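PDB 3KXW: saframycin Mx1 synthetase B, which belongs to the fatty acid AMP ligases, members of the ANL superfamily with an AMP-binding domain and a smaller C-terminal domain. Local coordinates for residues H219-I224 with N296-V301. Numbering follows the deposited sequence.
Sequences HDMGLI and NGAEPV. With 1ZZ (5'-O-[(S)-(dodecanoyloxy)(hydroxy)phosphoryl]adenosine), chain B.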
# COMPACT_ATOMS: atom_id res chain seq x y z
N HIS A 219 -1.21 0.29 5.13
CA HIS A 219 -0.99 -0.73 4.10
C HIS A 219 0.40 -1.33 4.39
O HIS A 219 1.28 -0.64 4.91
CB HIS A 219 -1.05 -0.06 2.73
CG HIS A 219 -0.72 -0.96 1.58
ND1 HIS A 219 0.56 -1.06 1.06
CD2 HIS A 219 -1.49 -1.80 0.85
CE1 HIS A 219 0.55 -1.92 0.05
NE2 HIS A 219 -0.68 -2.38 -0.09
N ASP A 220 0.59 -2.61 4.10
CA ASP A 220 1.87 -3.28 4.35
C ASP A 220 3.14 -2.53 3.89
O ASP A 220 4.08 -2.42 4.65
CB ASP A 220 1.86 -4.72 3.82
CG ASP A 220 1.50 -4.80 2.35
OD1 ASP A 220 1.50 -3.74 1.67
OD2 ASP A 220 1.22 -5.93 1.88
N MSE A 221 3.17 -2.03 2.67
CA MSE A 221 4.38 -1.38 2.17
C MSE A 221 4.85 -0.19 3.01
O MSE A 221 6.02 -0.09 3.39
CB MSE A 221 4.17 -0.95 0.71
CG MSE A 221 5.43 -0.90 -0.08
SE MSE A 221 5.12 -1.07 -2.05
CE MSE A 221 3.92 0.44 -2.22
N GLY A 222 3.93 0.73 3.30
CA GLY A 222 4.25 1.92 4.07
C GLY A 222 4.52 1.62 5.54
O GLY A 222 5.23 2.38 6.21
N LEU A 223 3.96 0.52 6.05
CA LEU A 223 4.21 0.13 7.44
C LEU A 223 5.49 -0.72 7.54
O LEU A 223 6.44 -0.36 8.24
CB LEU A 223 3.01 -0.67 8.01
CG LEU A 223 3.26 -1.31 9.38
CD1 LEU A 223 3.65 -0.26 10.43
CD2 LEU A 223 2.05 -2.14 9.85
N ILE A 224 5.51 -1.85 6.83
CA ILE A 224 6.59 -2.83 7.01
C ILE A 224 7.88 -2.36 6.33
O ILE A 224 8.95 -2.38 6.91
CB ILE A 224 6.15 -4.22 6.52
CG1 ILE A 224 4.95 -4.71 7.37
CG2 ILE A 224 7.32 -5.21 6.54
CD1 ILE A 224 4.39 -6.02 6.87
N ASN A 296 9.12 0.26 -6.94
CA ASN A 296 7.85 0.32 -7.63
C ASN A 296 7.18 -1.04 -7.44
O ASN A 296 7.57 -2.02 -8.07
CB ASN A 296 8.09 0.59 -9.11
CG ASN A 296 6.82 0.83 -9.88
OD1 ASN A 296 5.72 0.58 -9.39
ND2 ASN A 296 6.96 1.27 -11.13
N GLY A 297 6.20 -1.08 -6.55
CA GLY A 297 5.49 -2.31 -6.24
C GLY A 297 4.09 -2.04 -5.69
O GLY A 297 3.80 -0.91 -5.30
N ALA A 298 3.28 -3.10 -5.64
CA ALA A 298 1.93 -3.14 -5.06
C ALA A 298 0.85 -3.20 -6.12
O ALA A 298 -0.33 -3.47 -5.83
CB ALA A 298 1.68 -2.00 -4.07
N GLU A 299 1.25 -2.97 -7.37
CA GLU A 299 0.32 -3.05 -8.49
C GLU A 299 1.13 -3.22 -9.76
O GLU A 299 2.35 -3.17 -9.72
CB GLU A 299 -0.54 -1.78 -8.57
CG GLU A 299 0.25 -0.54 -8.98
CD GLU A 299 -0.60 0.72 -8.90
OE1 GLU A 299 -1.64 0.69 -8.21
OE2 GLU A 299 -0.25 1.72 -9.54
N PRO A 300 0.45 -3.43 -10.89
CA PRO A 300 1.27 -3.70 -12.08
C PRO A 300 2.27 -2.60 -12.40
O PRO A 300 1.98 -1.42 -12.36
CB PRO A 300 0.23 -3.86 -13.18
CG PRO A 300 -0.95 -4.40 -12.46
CD PRO A 300 -0.98 -3.66 -11.14
N VAL A 301 3.49 -3.02 -12.69
CA VAL A 301 4.60 -2.11 -12.91
C VAL A 301 4.74 -1.84 -14.43
O VAL A 301 4.81 -2.78 -15.23
CB VAL A 301 5.88 -2.76 -12.32
CG1 VAL A 301 7.12 -1.95 -12.70
CG2 VAL A 301 5.72 -2.95 -10.79
P 1ZZ B . -1.18 -6.16 -0.61
C1 1ZZ B . 11.91 -0.17 2.04
N1 1ZZ B . 0.97 -6.66 -6.64
O1 1ZZ B . 1.10 -4.63 -2.37
C2 1ZZ B . 10.74 -0.47 1.08
N2 1ZZ B . 3.14 -6.18 -6.39
O2 1ZZ B . 0.40 -5.68 -0.39
C3 1ZZ B . 10.64 -1.96 0.74
N3 1ZZ B . 0.96 -6.90 -9.26
O3 1ZZ B . -1.43 -7.31 0.23
C4 1ZZ B . 9.26 -2.29 0.16
N4 1ZZ B . 3.15 -6.47 -10.18
O4 1ZZ B . -2.13 -4.93 -0.19
C5 1ZZ B . 9.24 -3.63 -0.60
N5 1ZZ B . 5.07 -6.03 -8.93
O5 1ZZ B . -1.49 -6.51 -2.21
C6 1ZZ B . 7.85 -3.79 -1.23
O6 1ZZ B . -0.86 -6.46 -4.98
C7 1ZZ B . 7.51 -4.95 -2.21
O7 1ZZ B . -1.69 -8.63 -6.72
C8 1ZZ B . 6.14 -4.97 -2.92
O8 1ZZ B . -1.18 -9.86 -4.63
C9 1ZZ B . 5.10 -5.58 -1.97
C10 1ZZ B . 3.66 -5.06 -2.19
C11 1ZZ B . 2.78 -5.55 -1.00
C12 1ZZ B . 1.32 -5.67 -1.48
C13 1ZZ B . -0.69 -7.42 -2.92
C14 1ZZ B . -1.13 -7.50 -4.25
C15 1ZZ B . -0.55 -8.74 -5.02
C16 1ZZ B . -0.68 -8.44 -6.30
C17 1ZZ B . -0.32 -7.04 -6.27
C18 1ZZ B . 2.05 -6.35 -5.73
C19 1ZZ B . 2.79 -6.33 -7.83
C20 1ZZ B . 1.54 -6.66 -7.96
C21 1ZZ B . 1.71 -6.77 -10.33
C22 1ZZ B . 3.66 -6.28 -9.08
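The methyl end of Met221, a selenomethionine, meets segment 296-301 where Gly297 joins Ala298: CE lies 3.4 Å from Gly297 O and 3.8 Å from Ala298 CB. A bend at chi3 (57°) turns CE out of the otherwise extended chain and onto this backbone. From the same helix start, the His219 ring reaches Ala298 CB obliquely, its CE1 4.3 Å away, so two side chains converge on one small methyl group. The direct contact is small; the bound 5'-O-[(S)-(dodecanoyloxy)(hydroxy)phosphoryl]adenosine touches both segments. Ala298 CB is also 3.2 Å from O1 of the ligand, which sits in plane at the edge of the His219 ring. His219 NE2 gives a weak, strongly bent hydrogen bond (2.9 Å, 121°) to O4 on the phosphorus, while Met221 SE packs beside the acyl chain, 3.9 Å from C6. Further along the loop, Glu299, Pro300 and Val301 border the adenine, with Val301 CG2 3.7 Å from its exocyclic N5.

This is part of the ligand pocket in the AMP-binding domain of the ANL superfamily, where the N-terminus of helix 220-233 faces the loop that follows strand 293-296 and leads to helix 303-313. His219 occupies the N-cap position, and its CG stands anti to the backbone N (chi1 174°), carrying the ring toward the loop and the phosphate. The carboxylate carbon of Asp220 lies over one ring face, offset toward the rim, and Asp220 OD1 accepts a weak hydrogen bond from Met221 N. Around these residues, Met221 touches Pro267, and Asp220 packs on Gln173, Ala330 and Leu334. Asn296 forms backbone hydrogen bonds with Tyr324 and Cys326 of the neighbouring strand 323-328, and Cys326 O and Ala330 N are themselves hydrogen-bonded to the ligand.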